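Local structure of phosphatidylinositol transfer protein SFH5 (Saccharomyces cerevisiae, 6W32) at residues E108-L114 and K153-Y157; T134-Y138 and R158-M162. The protein binds and transfers phosphatidylinositol, regulates phosphatidylinositol 4,5-bisphosphate homeostasis at the plasma membrane, and binds heme b. All coordinates share one frame. Residue numbers count along the deposited sequence, not the author numbering.

Contact 1. Residues E108-L114 and K153-Y157; sequences EVHNTEL and KFVRY
A single carboxylate, that of Glu108, draws in two basic side chains from successive turns of one helix. Glu108 OE1 lies 3.2 Å from Lys153 NZ and 2.7 Å from Arg156 NE, while Arg156 NH1 donates to Glu108 OE2 at 3.1 Å, so the guanidinium meets the carboxylate edge-on in a salt-bridge network. Residues 108-111 are extended; Asn111 then N-caps the short helix that starts at Thr112, its OD1 accepting a weak hydrogen bond from Glu113 N at 3.0 Å. Residues 153-157 are helical throughout. The closest CA pair is His110 and Tyr157, 6.0 Å apart. There the His110 ring (chi1 m) has Tyr157 CA 3.7 Å from its centroid in a CH-pi contact, and the Tyr157 ring (chi1 t) turns its edge to the His110 face, centroids 5.7 Å apart and planes at 74°. Leu114 CB sits 4.0 Å from the Tyr157 ring centroid, nearly on the normal, and Leu114 CD1 reaches Phe154 CD1 at 3.9 Å. Leu114, Phe154 and Tyr157 are buried. The contact joins the segment leading into the sheet to a CRAL-TRIO helix whose Phe154 lines the heme pocket. His110 NE2 is hydrogen-bonded to Cys104 O of helix 101-106, and Val155 packs on helix 195-211.

Contact 2. Residues T134-Y138 and R158-M162; sequences TWNLY and RIGLM. With HEM (protoporphyrin IX containing Fe), chain D.
This contact forms part of the heme pocket of the CRAL-TRIO (Sec14-like) domain, where strand 132-136 of the mixed sheet faces helix 151-166, and Tyr138, just past the strand, and Arg158 of the helix both donate hydrogen bonds to one heme propionate. The strand and helix segments run nearly antiparallel, at 157°, with axes 10.0 Å apart at closest approach. Thr134 lies opposite Leu161 (CA atoms 7.5 Å apart) and Asn136 opposite Arg158 (9.1 Å). Residues 134-136 are extended, so Thr134 and Asn136 point their CB atoms toward the helix and Trp135 points away. The strand ends in an inverse gamma turn centred on Leu137 (phi/psi -92/56), which brings Tyr138, chi1 m, round to the heme.

No hydrogen bond joins the two segments directly; their polar ends meet through the propionate. The Arg158 side chain is t at chi1 and chi3 but bends at chi2, near 91°, and its guanidinium carries Asn136 OD1 over one face, 3.4 Å from Arg158 CZ. Beside it, Leu161 CD2 packs 3.5 Å from Asn136 ND2, and Leu161 CG lies 4.3 Å from Thr134 CB. Tyr138 OH touches Arg158 CD at 3.0 Å. Tyr138 and Arg158 are established heme-binding residues, and Lys219 also hydrogen-bonds the heme; Tyr138 packs on Tyr185, the proximal iron ligand, and meets His183 edge-to-face. On the propionate, Arg158 NE and NH2 donate to HEM O2A at 3.0 and 3.2 Å, NE adds a weak bond to HEM O1A at 3.1 Å, and Tyr138 OH donates to HEM O1A at 2.6 Å.

In the fold
Both contacts use helix 151-166: contact 1 takes residues 153-157 and contact 2 the following turn, 158-162, with their centres about 10 Å apart. Along the chain the segments alternate, 108-114, 134-138, 153-157 and 158-162, so the two connections cross. Contact 1 joins the helix to the segment that leads into edge strand 118-122, whereas contact 2 joins it to the adjacent strand 132-136 of the same five-stranded sheet. The contacts meet where Phe154 CZ lies 3.7 Å from Tyr138 OH. One helix therefore links a partly exposed salt-bridge network to the buried heme pocket, which Phe154 also lines.

Contact 1. Residues E108-L114 and K153-Y157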
loop_
_atom_site.group_PDB
_atom_site.type_symbol
_atom_site.label_atom_id
_atom_site.label_comp_id
_atom_site.label_asym_id
_atom_site.label_seq_id
_atom_site.Cartn_x
_atom_site.Cartn_y
_atom_site.Cartn_z
ATOM N N GLU A 108 -8.376 -13.838 5.863
ATOM C CA GLU A 108 -9.348 -14.274 4.865
ATOM C C GLU A 108 -8.695 -15.207 3.849
ATOM O O GLU A 108 -7.482 -15.218 3.671
ATOM C CB GLU A 108 -9.983 -13.060 4.172
ATOM C CG GLU A 108 -10.566 -12.047 5.180
ATOM C CD GLU A 108 -11.171 -10.790 4.534
ATOM O OE1 GLU A 108 -11.654 -10.859 3.366
ATOM O OE2 GLU A 108 -11.211 -9.736 5.222
ATOM N N VAL A 109 -9.500 -16.023 3.210
ATOM C CA VAL A 109 -8.992 -16.917 2.183
ATOM C C VAL A 109 -9.248 -16.269 0.841
ATOM O O VAL A 109 -10.277 -15.619 0.640
ATOM C CB VAL A 109 -9.623 -18.320 2.272
ATOM C CG1 VAL A 109 -9.383 -18.901 3.652
ATOM C CG2 VAL A 109 -11.114 -18.278 1.977
ATOM N N HIS A 110 -8.292 -16.402 -0.071
ATOM C CA HIS A 110 -8.410 -15.750 -1.368
ATOM C C HIS A 110 -8.234 -16.769 -2.467
ATOM O O HIS A 110 -7.422 -17.687 -2.330
ATOM C CB HIS A 110 -7.383 -14.625 -1.535
ATOM C CG HIS A 110 -7.521 -13.552 -0.515
ATOM N ND1 HIS A 110 -8.603 -12.698 -0.484
ATOM C CD2 HIS A 110 -6.744 -13.228 0.548
ATOM C CE1 HIS A 110 -8.474 -11.881 0.549
ATOM N NE2 HIS A 110 -7.353 -12.179 1.188
ATOM N N ASN A 111 -8.988 -16.585 -3.552
ATOM C CA ASN A 111 -8.882 -17.448 -4.717
ATOM C C ASN A 111 -7.422 -17.782 -5.005
ATOM O O ASN A 111 -6.540 -16.923 -4.914
ATOM C CB ASN A 111 -9.547 -16.769 -5.916
ATOM C CG ASN A 111 -9.562 -17.647 -7.160
ATOM O OD1 ASN A 111 -8.509 -18.035 -7.659
ATOM N ND2 ASN A 111 -10.761 -17.967 -7.662
ATOM N N THR A 112 -7.164 -19.061 -5.287
ATOM C CA THR A 112 -5.791 -19.554 -5.305
ATOM C C THR A 112 -4.995 -18.991 -6.483
ATOM O O THR A 112 -3.835 -18.575 -6.315
ATOM C CB THR A 112 -5.803 -21.082 -5.306
ATOM O OG1 THR A 112 -6.752 -21.554 -6.278
ATOM C CG2 THR A 112 -6.203 -21.607 -3.923
ATOM N N GLU A 113 -5.604 -18.922 -7.672
ATOM C CA GLU A 113 -4.855 -18.359 -8.792
ATOM C C GLU A 113 -4.502 -16.891 -8.567
ATOM O O GLU A 113 -3.637 -16.365 -9.278
ATOM C CB GLU A 113 -5.605 -18.547 -10.129
ATOM C CG GLU A 113 -7.049 -18.039 -10.193
ATOM C CD GLU A 113 -8.015 -18.970 -10.983
ATOM O OE1 GLU A 113 -7.529 -19.717 -11.860
ATOM O OE2 GLU A 113 -9.253 -18.955 -10.731
ATOM N N LEU A 114 -5.111 -16.236 -7.574
ATOM C CA LEU A 114 -4.771 -14.856 -7.246
ATOM C C LEU A 114 -3.501 -14.783 -6.407
ATOM O O LEU A 114 -2.592 -14.001 -6.722
ATOM C CB LEU A 114 -5.942 -14.186 -6.528
ATOM C CG LEU A 114 -6.902 -13.488 -7.495
ATOM C CD1 LEU A 114 -7.869 -12.643 -6.764
ATOM C CD2 LEU A 114 -6.108 -12.628 -8.477
ATOM N N LYS A 153 -14.378 -9.476 -4.083
ATOM C CA LYS A 153 -13.405 -10.400 -3.517
ATOM C C LYS A 153 -12.005 -10.127 -4.045
ATOM O O LYS A 153 -11.026 -10.291 -3.309
ATOM C CB LYS A 153 -13.819 -11.860 -3.718
ATOM C CG LYS A 153 -14.276 -12.486 -2.353
ATOM C CD LYS A 153 -13.148 -12.504 -1.236
ATOM C CE LYS A 153 -13.719 -12.559 0.236
ATOM N NZ LYS A 153 -12.755 -13.036 1.314
ATOM N N PHE A 154 -11.881 -9.666 -5.288
ATOM C CA PHE A 154 -10.578 -9.200 -5.760
ATOM C C PHE A 154 -10.041 -8.090 -4.864
ATOM O O PHE A 154 -8.971 -8.229 -4.261
ATOM C CB PHE A 154 -10.675 -8.710 -7.200
ATOM C CG PHE A 154 -9.356 -8.393 -7.812
ATOM C CD1 PHE A 154 -8.698 -9.329 -8.589
ATOM C CD2 PHE A 154 -8.772 -7.150 -7.634
ATOM C CE1 PHE A 154 -7.473 -9.032 -9.174
ATOM C CE2 PHE A 154 -7.558 -6.849 -8.199
ATOM C CZ PHE A 154 -6.904 -7.799 -8.965
ATOM N N VAL A 155 -10.786 -6.979 -4.754
ATOM C CA VAL A 155 -10.339 -5.851 -3.943
ATOM C C VAL A 155 -9.932 -6.308 -2.560
ATOM O O VAL A 155 -9.028 -5.745 -1.944
ATOM C CB VAL A 155 -11.422 -4.771 -3.866
ATOM C CG1 VAL A 155 -11.001 -3.694 -2.900
ATOM C CG2 VAL A 155 -11.654 -4.171 -5.210
ATOM N N ARG A 156 -10.589 -7.327 -2.032
ATOM C CA ARG A 156 -10.172 -7.786 -0.714
ATOM C C ARG A 156 -8.846 -8.528 -0.802
ATOM O O ARG A 156 -7.979 -8.359 0.065
ATOM C CB ARG A 156 -11.254 -8.639 -0.084
ATOM C CG ARG A 156 -12.446 -7.874 0.397
ATOM C CD ARG A 156 -13.154 -8.676 1.536
ATOM N NE ARG A 156 -12.649 -8.363 2.871
ATOM C CZ ARG A 156 -13.065 -7.303 3.552
ATOM N NH1 ARG A 156 -12.571 -7.036 4.761
ATOM N NH2 ARG A 156 -13.986 -6.502 2.993
ATOM N N TYR A 157 -8.646 -9.305 -1.870
ATOM C CA TYR A 157 -7.350 -9.936 -2.098
ATOM C C TYR A 157 -6.231 -8.897 -2.099
ATOM O O TYR A 157 -5.281 -8.996 -1.311
ATOM C CB TYR A 157 -7.354 -10.699 -3.423
ATOM C CG TYR A 157 -5.968 -10.932 -3.896
ATOM C CD1 TYR A 157 -5.134 -11.813 -3.224
ATOM C CD2 TYR A 157 -5.455 -10.229 -4.971
ATOM C CE1 TYR A 157 -3.829 -12.010 -3.637
ATOM C CE2 TYR A 157 -4.140 -10.408 -5.388
ATOM C CZ TYR A 157 -3.342 -11.297 -4.717
ATOM O OH TYR A 157 -2.056 -11.476 -5.137
#

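Contact 2. Residues T134-Y138 and R158-M162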
loop_
_atom_site.group_PDB
_atom_site.type_symbol
_atom_site.label_atom_id
_atom_site.label_comp_id
_atom_site.label_asym_id
_atom_site.label_seq_id
_atom_site.Cartn_x
_atom_site.Cartn_y
_atom_site.Cartn_z
ATOM N N THR A 134 6.079 -4.645 -3.701
ATOM C CA THR A 134 5.092 -5.683 -4.022
ATOM C C THR A 134 4.942 -5.790 -5.529
ATOM O O THR A 134 5.174 -4.828 -6.267
ATOM C CB THR A 134 3.691 -5.474 -3.408
ATOM O OG1 THR A 134 2.978 -4.462 -4.129
ATOM C CG2 THR A 134 3.759 -5.102 -1.978
ATOM N N TRP A 135 4.528 -6.963 -5.979
ATOM C CA TRP A 135 4.526 -7.258 -7.396
ATOM C C TRP A 135 3.205 -7.913 -7.760
ATOM O O TRP A 135 2.817 -8.905 -7.144
ATOM C CB TRP A 135 5.671 -8.204 -7.767
ATOM C CG TRP A 135 7.086 -7.864 -7.347
ATOM C CD1 TRP A 135 7.592 -7.752 -6.069
ATOM C CD2 TRP A 135 8.191 -7.681 -8.233
ATOM N NE1 TRP A 135 8.957 -7.493 -6.126
ATOM C CE2 TRP A 135 9.337 -7.441 -7.443
ATOM C CE3 TRP A 135 8.316 -7.697 -9.621
ATOM C CZ2 TRP A 135 10.586 -7.214 -8.001
ATOM C CZ3 TRP A 135 9.541 -7.477 -10.176
ATOM C CH2 TRP A 135 10.676 -7.230 -9.368
ATOM N N ASN A 136 2.543 -7.404 -8.786
ATOM C CA ASN A 136 1.342 -8.034 -9.304
ATOM C C ASN A 136 1.639 -8.589 -10.686
ATOM O O ASN A 136 2.043 -7.847 -11.583
ATOM C CB ASN A 136 0.179 -7.049 -9.349
ATOM C CG ASN A 136 -0.158 -6.507 -7.991
ATOM O OD1 ASN A 136 0.245 -5.389 -7.636
ATOM N ND2 ASN A 136 -0.867 -7.300 -7.202
ATOM N N LEU A 137 1.480 -9.897 -10.849
ATOM C CA LEU A 137 1.771 -10.520 -12.131
ATOM C C LEU A 137 0.501 -10.564 -12.963
ATOM O O LEU A 137 0.060 -11.613 -13.430
ATOM C CB LEU A 137 2.374 -11.904 -11.930
ATOM C CG LEU A 137 3.577 -11.810 -11.007
ATOM C CD1 LEU A 137 4.154 -13.154 -10.729
ATOM C CD2 LEU A 137 4.602 -10.895 -11.635
ATOM N N TYR A 138 -0.074 -9.375 -13.137
ATOM C CA TYR A 138 -1.397 -9.279 -13.741
ATOM C C TYR A 138 -1.430 -9.817 -15.170
ATOM O O TYR A 138 -2.453 -10.351 -15.605
ATOM C CB TYR A 138 -1.878 -7.833 -13.697
ATOM C CG TYR A 138 -2.361 -7.381 -12.333
ATOM C CD1 TYR A 138 -2.868 -8.280 -11.401
ATOM C CD2 TYR A 138 -2.321 -6.042 -11.978
ATOM C CE1 TYR A 138 -3.311 -7.834 -10.148
ATOM C CE2 TYR A 138 -2.776 -5.604 -10.736
ATOM C CZ TYR A 138 -3.263 -6.493 -9.841
ATOM O OH TYR A 138 -3.681 -6.006 -8.637
ATOM N N ARG A 158 -6.354 -7.869 -2.973
ATOM C CA ARG A 158 -5.290 -6.892 -3.215
ATOM C C ARG A 158 -5.020 -6.003 -2.004
ATOM O O ARG A 158 -3.858 -5.739 -1.671
ATOM C CB ARG A 158 -5.633 -6.015 -4.408
ATOM C CG ARG A 158 -4.553 -4.964 -4.673
ATOM C CD ARG A 158 -3.434 -5.403 -5.661
ATOM N NE ARG A 158 -2.495 -4.298 -5.845
ATOM C CZ ARG A 158 -1.489 -4.069 -5.010
ATOM N NH1 ARG A 158 -1.307 -4.900 -3.998
ATOM N NH2 ARG A 158 -0.676 -3.031 -5.169
ATOM N N ILE A 159 -6.061 -5.478 -1.361
ATOM C CA ILE A 159 -5.790 -4.796 -0.099
ATOM C C ILE A 159 -5.004 -5.707 0.826
ATOM O O ILE A 159 -4.221 -5.241 1.655
ATOM C CB ILE A 159 -7.095 -4.321 0.571
ATOM C CG1 ILE A 159 -7.958 -3.548 -0.423
ATOM C CG2 ILE A 159 -6.764 -3.420 1.721
ATOM C CD1 ILE A 159 -7.252 -2.383 -1.112
ATOM N N GLY A 160 -5.208 -7.019 0.719
ATOM C CA GLY A 160 -4.445 -7.926 1.550
ATOM C C GLY A 160 -2.968 -7.858 1.226
ATOM O O GLY A 160 -2.119 -7.861 2.124
ATOM N N LEU A 161 -2.637 -7.768 -0.062
ATOM C CA LEU A 161 -1.235 -7.621 -0.419
ATOM C C LEU A 161 -0.716 -6.245 0.000
ATOM O O LEU A 161 0.388 -6.134 0.541
ATOM C CB LEU A 161 -1.060 -7.883 -1.911
ATOM C CG LEU A 161 0.343 -8.027 -2.510
ATOM C CD1 LEU A 161 1.086 -9.110 -1.804
ATOM C CD2 LEU A 161 0.275 -8.304 -4.019
ATOM N N MET A 162 -1.515 -5.195 -0.181
ATOM C CA MET A 162 -1.096 -3.881 0.278
ATOM C C MET A 162 -0.700 -3.889 1.740
ATOM O O MET A 162 0.371 -3.403 2.108
ATOM C CB MET A 162 -2.194 -2.858 0.053
ATOM C CG MET A 162 -1.774 -1.454 0.495
ATOM S SD MET A 162 -0.365 -0.738 -0.427
ATOM C CE MET A 162 -0.222 0.870 0.352
HETATM C CHA HEM D . -3.777 0.106 -11.939
HETATM C CHB HEM D . -5.151 -4.292 -13.272
HETATM C CHC HEM D . -3.459 -3.434 -17.719
HETATM C CHD HEM D . -1.624 0.825 -16.223
HETATM C C1A HEM D . -4.284 -1.166 -11.932
HETATM C C2A HEM D . -4.949 -1.741 -10.800
HETATM C C3A HEM D . -5.379 -2.968 -11.155
HETATM C C4A HEM D . -4.949 -3.173 -12.529
HETATM C CMA HEM D . -6.144 -4.050 -10.353
HETATM C CAA HEM D . -5.128 -0.898 -9.526
HETATM C CBA HEM D . -4.285 -1.230 -8.317
HETATM C CGA HEM D . -3.224 -2.252 -8.475
HETATM O O1A HEM D . -3.682 -3.435 -8.561
HETATM O O2A HEM D . -2.227 -1.983 -7.727
HETATM C C1B HEM D . -4.870 -4.424 -14.600
HETATM C C2B HEM D . -5.221 -5.561 -15.403
HETATM C C3B HEM D . -4.762 -5.340 -16.637
HETATM C C4B HEM D . -4.098 -4.038 -16.655
HETATM C CMB HEM D . -5.983 -6.786 -14.855
HETATM C CAB HEM D . -4.878 -6.298 -17.842
HETATM C CBB HEM D . -5.360 -5.898 -19.005
HETATM C C1C HEM D . -2.792 -2.223 -17.745
HETATM C C2C HEM D . -2.095 -1.570 -18.877
HETATM C C3C HEM D . -1.594 -0.390 -18.448
HETATM C C4C HEM D . -1.941 -0.246 -17.041
HETATM C CMC HEM D . -1.944 -2.140 -20.312
HETATM C CAC HEM D . -0.770 0.630 -19.280
HETATM C CBC HEM D . 0.328 1.239 -18.773
HETATM C C1D HEM D . -2.068 1.067 -14.952
HETATM C C2D HEM D . -1.878 2.274 -14.186
HETATM C C3D HEM D . -2.593 2.022 -12.856
HETATM C C4D HEM D . -3.115 0.703 -12.960
HETATM C CMD HEM D . -1.133 3.555 -14.572
HETATM C CAD HEM D . -2.726 2.889 -11.598
HETATM C CBD HEM D . -1.826 2.255 -10.531
HETATM C CGD HEM D . -1.837 3.145 -9.313
HETATM O O1D HEM D . -1.275 2.720 -8.250
HETATM O O2D HEM D . -2.628 4.149 -9.336
HETATM N NA HEM D . -4.310 -2.048 -12.974
HETATM N NB HEM D . -4.192 -3.516 -15.388
HETATM N NC HEM D . -2.666 -1.372 -16.705
HETATM N ND HEM D . -2.828 0.160 -14.190
HETATM FE FE HEM D . -3.403 -1.741 -14.787
#